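Long-range contacts in Slr1438 protein (Synechocystis sp., PDB 3K25), which is of uncharacterised function but belongs to the aldose 1-epimerase family, probably binds carbohydrate and may act as an isomerase: residues P29-G33 with R95-V101; S85-K89 with L123-P127; R111-S117 with F130-Y136. One frame throughout, in Å; residues are numbered along the deposited sequence.

Contact 1: P29-G33 with R95-V101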
loop_
_atom_site.group_PDB
_atom_site.type_symbol
_atom_site.label_atom_id
_atom_site.label_comp_id
_atom_site.label_asym_id
_atom_site.label_seq_id
_atom_site.Cartn_x
_atom_site.Cartn_y
_atom_site.Cartn_z
ATOM N N PRO A 29 1.852 7.195 -11.985
ATOM C CA PRO A 29 2.932 6.220 -12.203
ATOM C C PRO A 29 4.387 6.616 -11.949
ATOM O O PRO A 29 5.176 5.795 -11.506
ATOM C CB PRO A 29 2.704 5.780 -13.649
ATOM C CG PRO A 29 2.029 6.964 -14.264
ATOM C CD PRO A 29 1.054 7.355 -13.211
ATOM N N GLY A 30 4.744 7.859 -12.245
ATOM C CA GLY A 30 6.110 8.304 -12.025
ATOM C C GLY A 30 6.464 8.449 -10.552
ATOM O O GLY A 30 7.644 8.569 -10.206
ATOM N N ARG A 31 5.449 8.444 -9.687
ATOM C CA ARG A 31 5.650 8.568 -8.247
ATOM C C ARG A 31 5.389 7.262 -7.519
ATOM O O ARG A 31 4.642 7.236 -6.543
ATOM C CB ARG A 31 4.714 9.616 -7.649
ATOM C CG ARG A 31 4.945 11.013 -8.118
ATOM C CD ARG A 31 6.301 11.528 -7.727
ATOM N NE ARG A 31 6.169 12.883 -7.205
ATOM C CZ ARG A 31 5.861 13.153 -5.945
ATOM N NH1 ARG A 31 5.676 12.157 -5.097
ATOM N NH2 ARG A 31 5.709 14.407 -5.544
ATOM N N GLY A 32 5.979 6.176 -7.997
ATOM C CA GLY A 32 5.787 4.898 -7.341
ATOM C C GLY A 32 4.571 4.096 -7.766
ATOM O O GLY A 32 4.125 3.245 -7.004
ATOM N N GLY A 33 4.050 4.329 -8.970
ATOM C CA GLY A 33 2.872 3.595 -9.427
ATOM C C GLY A 33 1.769 3.755 -8.396
ATOM O O GLY A 33 1.031 2.825 -8.081
ATOM N N ARG A 95 8.103 2.705 -3.742
ATOM C CA ARG A 95 7.318 3.916 -3.530
ATOM C C ARG A 95 8.000 5.156 -4.109
ATOM O O ARG A 95 7.330 6.083 -4.556
ATOM C CB ARG A 95 7.104 4.130 -2.030
ATOM C CG ARG A 95 8.363 4.632 -1.346
ATOM C CD ARG A 95 8.477 4.224 0.107
ATOM N NE ARG A 95 7.609 4.990 0.980
ATOM C CZ ARG A 95 7.965 5.409 2.185
ATOM N NH1 ARG A 95 9.171 5.139 2.655
ATOM N NH2 ARG A 95 7.107 6.088 2.926
ATOM N N ASP A 96 9.332 5.147 -4.094
ATOM C CA ASP A 96 10.169 6.257 -4.550
ATOM C C ASP A 96 10.606 6.279 -6.011
ATOM O O ASP A 96 11.359 7.169 -6.398
ATOM C CB ASP A 96 11.447 6.306 -3.708
ATOM C CG ASP A 96 11.175 6.216 -2.226
ATOM O OD1 ASP A 96 10.457 7.091 -1.694
ATOM O OD2 ASP A 96 11.677 5.267 -1.590
ATOM N N LEU A 97 10.161 5.323 -6.820
ATOM C CA LEU A 97 10.590 5.270 -8.221
ATOM C C LEU A 97 9.488 5.352 -9.255
ATOM O O LEU A 97 8.327 5.042 -8.980
ATOM C CB LEU A 97 11.369 3.987 -8.486
ATOM C CG LEU A 97 12.695 3.809 -7.766
ATOM C CD1 LEU A 97 13.069 2.341 -7.840
ATOM C CD2 LEU A 97 13.768 4.699 -8.371
ATOM N N PRO A 98 9.841 5.782 -10.476
ATOM C CA PRO A 98 8.804 5.866 -11.512
ATOM C C PRO A 98 8.562 4.504 -12.149
ATOM O O PRO A 98 9.500 3.732 -12.345
ATOM C CB PRO A 98 9.378 6.881 -12.500
ATOM C CG PRO A 98 10.886 6.689 -12.349
ATOM C CD PRO A 98 11.052 6.540 -10.859
ATOM N N TRP A 99 7.294 4.222 -12.440
ATOM C CA TRP A 99 6.856 2.987 -13.085
ATOM C C TRP A 99 6.430 3.363 -14.514
ATOM O O TRP A 99 6.113 4.528 -14.779
ATOM C CB TRP A 99 5.657 2.403 -12.332
ATOM C CG TRP A 99 5.953 1.919 -10.924
ATOM C CD1 TRP A 99 6.588 2.615 -9.921
ATOM C CD2 TRP A 99 5.547 0.664 -10.340
ATOM N NE1 TRP A 99 6.590 1.874 -8.757
ATOM C CE2 TRP A 99 5.959 0.678 -8.984
ATOM C CE3 TRP A 99 4.873 -0.464 -10.831
ATOM C CZ2 TRP A 99 5.714 -0.398 -8.112
ATOM C CZ3 TRP A 99 4.631 -1.536 -9.962
ATOM C CH2 TRP A 99 5.053 -1.489 -8.617
ATOM N N GLU A 100 6.427 2.400 -15.436
ATOM C CA GLU A 100 6.024 2.680 -16.820
ATOM C C GLU A 100 4.687 2.021 -17.108
ATOM O O GLU A 100 4.412 0.923 -16.607
ATOM C CB GLU A 100 7.014 2.095 -17.829
ATOM C CG GLU A 100 8.464 2.206 -17.462
ATOM C CD GLU A 100 9.365 1.433 -18.408
ATOM O OE1 GLU A 100 9.189 0.197 -18.537
ATOM O OE2 GLU A 100 10.251 2.070 -19.018
ATOM N N VAL A 101 3.862 2.670 -17.926
ATOM C CA VAL A 101 2.586 2.077 -18.301
ATOM C C VAL A 101 2.869 1.127 -19.473
ATOM O O VAL A 101 3.369 1.552 -20.518
ATOM C CB VAL A 101 1.574 3.144 -18.753
ATOM C CG1 VAL A 101 0.235 2.492 -19.054
ATOM C CG2 VAL A 101 1.423 4.197 -17.685
#

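Contact 2: S85-K89 with L123-P127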
loop_
_atom_site.group_PDB
_atom_site.type_symbol
_atom_site.label_atom_id
_atom_site.label_comp_id
_atom_site.label_asym_id
_atom_site.label_seq_id
_atom_site.Cartn_x
_atom_site.Cartn_y
_atom_site.Cartn_z
ATOM N N SER A 85 26.814 -6.796 2.795
ATOM C CA SER A 85 25.818 -6.032 3.544
ATOM C C SER A 85 25.084 -5.031 2.640
ATOM O O SER A 85 25.693 -4.404 1.761
ATOM C CB SER A 85 26.502 -5.298 4.697
ATOM O OG SER A 85 25.555 -4.585 5.463
ATOM N N TYR A 86 23.778 -4.886 2.856
ATOM C CA TYR A 86 22.967 -3.977 2.040
ATOM C C TYR A 86 22.117 -3.016 2.860
ATOM O O TYR A 86 21.587 -3.388 3.902
ATOM C CB TYR A 86 22.064 -4.782 1.089
ATOM C CG TYR A 86 22.842 -5.653 0.116
ATOM C CD1 TYR A 86 23.419 -6.856 0.537
ATOM C CD2 TYR A 86 23.078 -5.230 -1.197
ATOM C CE1 TYR A 86 24.218 -7.609 -0.316
ATOM C CE2 TYR A 86 23.878 -5.980 -2.059
ATOM C CZ TYR A 86 24.448 -7.170 -1.610
ATOM O OH TYR A 86 25.244 -7.923 -2.452
ATOM N N ARG A 87 21.983 -1.785 2.371
ATOM C CA ARG A 87 21.204 -0.747 3.046
ATOM C C ARG A 87 19.862 -0.505 2.355
ATOM O O ARG A 87 19.805 -0.279 1.151
ATOM C CB ARG A 87 21.994 0.565 3.064
ATOM C CG ARG A 87 23.397 0.436 3.626
ATOM C CD ARG A 87 23.368 0.209 5.127
ATOM N NE ARG A 87 22.777 1.349 5.825
ATOM C CZ ARG A 87 23.315 2.566 5.869
ATOM N NH1 ARG A 87 22.698 3.538 6.527
ATOM N NH2 ARG A 87 24.474 2.810 5.267
ATOM N N LEU A 88 18.786 -0.537 3.126
ATOM C CA LEU A 88 17.447 -0.308 2.598
ATOM C C LEU A 88 16.637 0.584 3.517
ATOM O O LEU A 88 16.508 0.302 4.714
ATOM C CB LEU A 88 16.696 -1.620 2.450
ATOM C CG LEU A 88 16.927 -2.441 1.202
ATOM C CD1 LEU A 88 16.328 -3.817 1.419
ATOM C CD2 LEU A 88 16.303 -1.747 0.024
ATOM N N LYS A 89 16.074 1.649 2.953
ATOM C CA LYS A 89 15.253 2.572 3.726
ATOM C C LYS A 89 13.904 1.939 4.042
ATOM O O LYS A 89 13.509 0.942 3.440
ATOM C CB LYS A 89 15.040 3.876 2.953
ATOM C CG LYS A 89 16.315 4.670 2.723
ATOM C CD LYS A 89 16.027 6.005 2.053
ATOM C CE LYS A 89 17.269 6.889 1.990
ATOM N NZ LYS A 89 16.924 8.276 1.562
ATOM N N LEU A 123 19.946 -2.482 -7.530
ATOM C CA LEU A 123 20.771 -3.668 -7.282
ATOM C C LEU A 123 21.810 -3.395 -6.204
ATOM O O LEU A 123 22.343 -4.312 -5.575
ATOM C CB LEU A 123 21.466 -4.064 -8.578
ATOM C CG LEU A 123 21.095 -5.351 -9.321
ATOM C CD1 LEU A 123 19.596 -5.604 -9.301
ATOM C CD2 LEU A 123 21.633 -5.223 -10.768
ATOM N N GLU A 124 22.075 -2.114 -5.999
ATOM C CA GLU A 124 23.049 -1.658 -5.026
ATOM C C GLU A 124 22.502 -1.739 -3.597
ATOM O O GLU A 124 23.263 -1.735 -2.631
ATOM C CB GLU A 124 23.444 -0.223 -5.375
ATOM C CG GLU A 124 24.768 0.226 -4.815
ATOM C CD GLU A 124 25.252 1.520 -5.450
ATOM O OE1 GLU A 124 25.472 1.533 -6.683
ATOM O OE2 GLU A 124 25.413 2.523 -4.720
ATOM N N ALA A 125 21.181 -1.822 -3.467
ATOM C CA ALA A 125 20.536 -1.909 -2.157
ATOM C C ALA A 125 19.754 -3.221 -2.003
ATOM O O ALA A 125 19.330 -3.578 -0.895
ATOM C CB ALA A 125 19.589 -0.720 -1.970
ATOM N N PHE A 126 19.583 -3.929 -3.119
ATOM C CA PHE A 126 18.827 -5.173 -3.162
ATOM C C PHE A 126 19.318 -5.917 -4.407
ATOM O O PHE A 126 18.775 -5.739 -5.499
ATOM C CB PHE A 126 17.342 -4.822 -3.285
ATOM C CG PHE A 126 16.419 -5.996 -3.163
ATOM C CD1 PHE A 126 16.362 -6.735 -1.978
ATOM C CD2 PHE A 126 15.594 -6.361 -4.235
ATOM C CE1 PHE A 126 15.488 -7.834 -1.861
ATOM C CE2 PHE A 126 14.720 -7.453 -4.130
ATOM C CZ PHE A 126 14.667 -8.192 -2.942
ATOM N N PRO A 127 20.349 -6.774 -4.248
ATOM C CA PRO A 127 20.975 -7.567 -5.312
ATOM C C PRO A 127 20.128 -8.636 -5.997
ATOM O O PRO A 127 20.549 -9.788 -6.089
ATOM C CB PRO A 127 22.183 -8.172 -4.606
ATOM C CG PRO A 127 21.628 -8.468 -3.255
ATOM C CD PRO A 127 20.871 -7.194 -2.928
#

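Contact 3: R111-S117 with F130-Y136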
loop_
_atom_site.group_PDB
_atom_site.type_symbol
_atom_site.label_atom_id
_atom_site.label_comp_id
_atom_site.label_asym_id
_atom_site.label_seq_id
_atom_site.Cartn_x
_atom_site.Cartn_y
_atom_site.Cartn_z
ATOM N N ARG A 111 -8.745 -0.488 -16.651
ATOM C CA ARG A 111 -7.535 -1.185 -16.249
ATOM C C ARG A 111 -6.228 -0.586 -16.742
ATOM O O ARG A 111 -6.007 -0.443 -17.950
ATOM C CB ARG A 111 -7.634 -2.643 -16.689
ATOM C CG ARG A 111 -6.345 -3.401 -16.608
ATOM C CD ARG A 111 -6.582 -4.858 -16.880
ATOM N NE ARG A 111 -5.330 -5.584 -17.071
ATOM C CZ ARG A 111 -5.245 -6.907 -17.079
ATOM N NH1 ARG A 111 -6.337 -7.640 -16.898
ATOM N NH2 ARG A 111 -4.074 -7.494 -17.284
ATOM N N LEU A 112 -5.359 -0.252 -15.795
ATOM C CA LEU A 112 -4.059 0.322 -16.118
ATOM C C LEU A 112 -2.949 -0.626 -15.641
ATOM O O LEU A 112 -2.937 -1.045 -14.483
ATOM C CB LEU A 112 -3.911 1.696 -15.455
ATOM C CG LEU A 112 -3.005 2.727 -16.140
ATOM C CD1 LEU A 112 -1.692 2.098 -16.520
ATOM C CD2 LEU A 112 -3.681 3.237 -17.383
ATOM N N ASP A 113 -2.026 -0.959 -16.539
ATOM C CA ASP A 113 -0.923 -1.860 -16.215
ATOM C C ASP A 113 0.440 -1.160 -16.138
ATOM O O ASP A 113 0.926 -0.604 -17.119
ATOM C CB ASP A 113 -0.888 -3.000 -17.231
ATOM C CG ASP A 113 -2.006 -3.989 -17.009
ATOM O OD1 ASP A 113 -2.931 -3.666 -16.235
ATOM O OD2 ASP A 113 -1.966 -5.083 -17.603
ATOM N N LEU A 114 1.049 -1.211 -14.956
ATOM C CA LEU A 114 2.329 -0.560 -14.706
ATOM C C LEU A 114 3.475 -1.521 -14.443
ATOM O O LEU A 114 3.282 -2.627 -13.932
ATOM C CB LEU A 114 2.199 0.377 -13.512
ATOM C CG LEU A 114 1.042 1.368 -13.575
ATOM C CD1 LEU A 114 1.091 2.263 -12.347
ATOM C CD2 LEU A 114 1.148 2.201 -14.849
ATOM N N ARG A 115 4.682 -1.067 -14.757
ATOM C CA ARG A 115 5.865 -1.890 -14.574
ATOM C C ARG A 115 7.011 -1.193 -13.859
ATOM O O ARG A 115 7.351 -0.032 -14.146
ATOM C CB ARG A 115 6.355 -2.389 -15.931
ATOM C CG ARG A 115 7.781 -2.917 -15.946
ATOM C CD ARG A 115 8.144 -3.376 -17.355
ATOM N NE ARG A 115 9.465 -3.990 -17.418
ATOM C CZ ARG A 115 10.590 -3.328 -17.655
ATOM N NH1 ARG A 115 10.565 -2.015 -17.865
ATOM N NH2 ARG A 115 11.741 -3.984 -17.677
ATOM N N LEU A 116 7.598 -1.928 -12.921
ATOM C CA LEU A 116 8.747 -1.455 -12.168
ATOM C C LEU A 116 9.841 -2.500 -12.282
ATOM O O LEU A 116 9.695 -3.639 -11.825
ATOM C CB LEU A 116 8.404 -1.239 -10.703
ATOM C CG LEU A 116 9.629 -0.803 -9.890
ATOM C CD1 LEU A 116 10.391 0.303 -10.627
ATOM C CD2 LEU A 116 9.165 -0.342 -8.509
ATOM N N SER A 117 10.938 -2.097 -12.905
ATOM C CA SER A 117 12.069 -2.975 -13.119
ATOM C C SER A 117 13.268 -2.574 -12.292
ATOM O O SER A 117 13.493 -1.393 -11.999
ATOM C CB SER A 117 12.477 -2.961 -14.595
ATOM O OG SER A 117 13.697 -3.660 -14.793
ATOM N N PHE A 130 14.766 -8.128 -9.973
ATOM C CA PHE A 130 13.310 -8.162 -9.888
ATOM C C PHE A 130 12.587 -7.411 -11.000
ATOM O O PHE A 130 13.125 -6.492 -11.619
ATOM C CB PHE A 130 12.850 -7.590 -8.535
ATOM C CG PHE A 130 12.817 -6.085 -8.491
ATOM C CD1 PHE A 130 11.710 -5.387 -8.982
ATOM C CD2 PHE A 130 13.910 -5.368 -8.020
ATOM C CE1 PHE A 130 11.696 -3.992 -9.015
ATOM C CE2 PHE A 130 13.919 -3.975 -8.040
ATOM C CZ PHE A 130 12.808 -3.277 -8.542
ATOM N N GLU A 131 11.349 -7.817 -11.237
ATOM C CA GLU A 131 10.492 -7.152 -12.209
ATOM C C GLU A 131 9.054 -7.272 -11.712
ATOM O O GLU A 131 8.542 -8.371 -11.508
ATOM C CB GLU A 131 10.614 -7.747 -13.617
ATOM C CG GLU A 131 9.924 -6.845 -14.648
ATOM C CD GLU A 131 10.292 -7.150 -16.091
ATOM O OE1 GLU A 131 9.852 -8.199 -16.594
ATOM O OE2 GLU A 131 11.019 -6.340 -16.719
ATOM N N LEU A 132 8.415 -6.127 -11.509
ATOM C CA LEU A 132 7.046 -6.097 -11.026
ATOM C C LEU A 132 6.104 -5.500 -12.051
ATOM O O LEU A 132 6.410 -4.469 -12.645
ATOM C CB LEU A 132 6.959 -5.249 -9.751
ATOM C CG LEU A 132 7.332 -5.782 -8.370
ATOM C CD1 LEU A 132 8.542 -6.688 -8.427
ATOM C CD2 LEU A 132 7.584 -4.575 -7.461
ATOM N N VAL A 133 4.970 -6.157 -12.265
ATOM C CA VAL A 133 3.948 -5.635 -13.161
ATOM C C VAL A 133 2.668 -5.684 -12.338
ATOM O O VAL A 133 2.208 -6.758 -11.945
ATOM C CB VAL A 133 3.758 -6.478 -14.457
ATOM C CG1 VAL A 133 4.988 -6.372 -15.356
ATOM C CG2 VAL A 133 3.487 -7.910 -14.102
ATOM N N PHE A 134 2.118 -4.513 -12.040
ATOM C CA PHE A 134 0.897 -4.436 -11.255
ATOM C C PHE A 134 -0.217 -4.008 -12.178
ATOM O O PHE A 134 -0.016 -3.189 -13.083
ATOM C CB PHE A 134 1.024 -3.409 -10.113
ATOM C CG PHE A 134 1.903 -3.856 -8.962
ATOM C CD1 PHE A 134 2.772 -4.948 -9.092
ATOM C CD2 PHE A 134 1.896 -3.147 -7.758
ATOM C CE1 PHE A 134 3.617 -5.317 -8.042
ATOM C CE2 PHE A 134 2.738 -3.510 -6.702
ATOM C CZ PHE A 134 3.601 -4.592 -6.840
ATOM N N SER A 135 -1.393 -4.572 -11.946
ATOM C CA SER A 135 -2.556 -4.250 -12.746
ATOM C C SER A 135 -3.582 -3.618 -11.819
ATOM O O SER A 135 -3.976 -4.209 -10.812
ATOM C CB SER A 135 -3.123 -5.527 -13.383
ATOM O OG SER A 135 -4.269 -5.254 -14.173
ATOM N N TYR A 136 -3.991 -2.399 -12.144
ATOM C CA TYR A 136 -4.987 -1.713 -11.344
ATOM C C TYR A 136 -6.276 -1.747 -12.150
ATOM O O TYR A 136 -6.335 -1.238 -13.265
ATOM C CB TYR A 136 -4.568 -0.274 -11.075
ATOM C CG TYR A 136 -3.180 -0.121 -10.494
ATOM C CD1 TYR A 136 -2.055 -0.409 -11.258
ATOM C CD2 TYR A 136 -2.991 0.364 -9.199
ATOM C CE1 TYR A 136 -0.783 -0.211 -10.763
ATOM C CE2 TYR A 136 -1.713 0.568 -8.691
ATOM C CZ TYR A 136 -0.614 0.283 -9.485
ATOM O OH TYR A 136 0.662 0.546 -9.033
#

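Contact 1: P29-G33 with R95-V101
The tight, glycine-rich turn that joins strand 23-28 to strand 34-40 curls round the backbone of residues 95-101, and Pro29 and Trp99 bond backbone to backbone between them. Trp99 N donates to Pro29 O over 2.8 Å, approaching from above the carbonyl plane. From the opposite face of that plane the turn's own Gly33 N reaches the same oxygen, so one carbonyl both closes the turn and ties it to its neighbour. A weak bond, bent to 120° at the hydrogen, runs from Gly32 N to Leu97 O at 2.8 Å. Gly32 also brings its CA to 3.4 Å from Arg95 O, where a beta carbon would clash; its backbone angles call for glycine as well. Gly33, with positive phi, lies against the indole: its CA stands 3.9 Å from the centroid of the five-membered ring of Trp99, a CH-pi contact over the face, and a side chain here would run into CD2. Trp99 presents that face because CG is anti to its carbonyl carbon (chi1 -66°), which lays the ring against the turn. An alanine in place of Trp99 would probably leave Gly33 without its aromatic partner and the carbonyl of Ala94 without the indole N-H it now binds. Pro98 lies beside Gly30, a residue with no side chain to obstruct it. The indole also packs on Leu114 and Leu116 of strand 110-117 and meets Phe134 edge-to-face, so the turn of the small N-terminal sheet is seated at the outer edge of the large antiparallel sheet, where strand 100-105 begins.

Contact 2: S85-K89 with L123-P127
One face of the Tyr86 ring is covered by Pro127, whose CD stands 3.6 Å from the ring centroid and 24° off the normal, a CH-pi contact displaced toward the rim. The two side chains come from opposite directions, and the proline lies along the ring: CD is over the CD2-CE2 side, while CG reaches Tyr86 CZ at 3.5 Å. A compact ring whose CH groups can lie against an aromatic face suits this place. Tyr86 CG is anti to the carbonyl carbon (chi1 -61°), which carries the ring out over the 123-127 loop, where Glu124 O lies 3.8 Å from CD2, obliquely to the ring. Beside this pair, Ala125 sets its methyl near Arg87 O, with CB 4.0 Å from Leu88 CD2, a place where a small side chain suits. Leu88 lies alongside the same residue, with CG 3.4 Å from Ala125 O, and its CD1 touches Phe126 CD1 loosely at 4.5 Å. Phe126 belongs to an apolar cluster with Phe79, Phe93 and Pro69, and Leu88 also packs on Phe79 and Phe93. This is plain apolar packing of a beta hairpin, strands 78-81 and 84-87, against the loop that leads from the short helix 120-123 to strand 130-139, the two segments meeting through side chains and not by strand pairing.

Contact 3: R111-S117 with F130-Y136
Asp113 OD1 is gripped by two donors that reach it from opposite faces of the carboxylate plane: Ser135 OG across the strands at 2.9 Å, and Arg111 NE, two residues back on the same strand, at 3.2 Å. The arginine holds the carboxylate side-on, its NH2 meeting OD2 on the syn lone pair at 3.2 Å, in the guanidinium plane. Ser135 OG also lies over one face of that guanidinium. Serine suits the place, its short side chain setting a hydroxyl beside Asp113; Gln137 NE2 also bonds to Ser135 OG, and the two bonds together probably limit its rotation. Farther along the same side of the sheet, Arg115 bridges to Glu131, NE and NH2 both converging on OE2, NE at 2.9 Å, with the guanidinium and carboxylate planes 72° apart. Arg115 runs out extended as far as NE, CG anti to its backbone N (chi1 163°), and its NH1 makes a salt bridge with Glu100 besides, so the cation serves two carboxylates. The other side is mostly apolar: Leu114 CD1 meets Tyr136 CE1 at 3.5 Å, the two side chains crossing at about a right angle, and Leu116 CG lies at the edge of the Phe130 ring, 3.9 Å from CE1. Branched and aromatic residues suit this buried side. Paired backbone bonds such as those of Leu116 with Leu132 set a regular antiparallel register, the strand directions 165° apart. Strand 110-117 lies between 100-105 and 130-139 in the large sheet, and strand 142-151 follows beyond 130-139, where Ile145 and Ile149 pack on Tyr136 and Leu132.

Contacts 1 and 3 adjoin, their centres about 9 Å apart, and share the large antiparallel sheet: strand 100-105, which contact 1 enters, pairs with strand 110-117 of contact 3. Val101 packs on Leu112 where these two strands run side by side, joining the two contacts. Contact 2 stands off, its centre about 19 Å from that of contact 1 and 21 Å from that of contact 3, although its 123-127 loop leads into strand 130-139. Chemistry follows place. Contact 3, the most buried, pairs backbones and divides charged from apolar faces; contact 1 relies on glycines, carbonyls and one indole; contact 2, farthest from the chain's centre, rests on apolar packing.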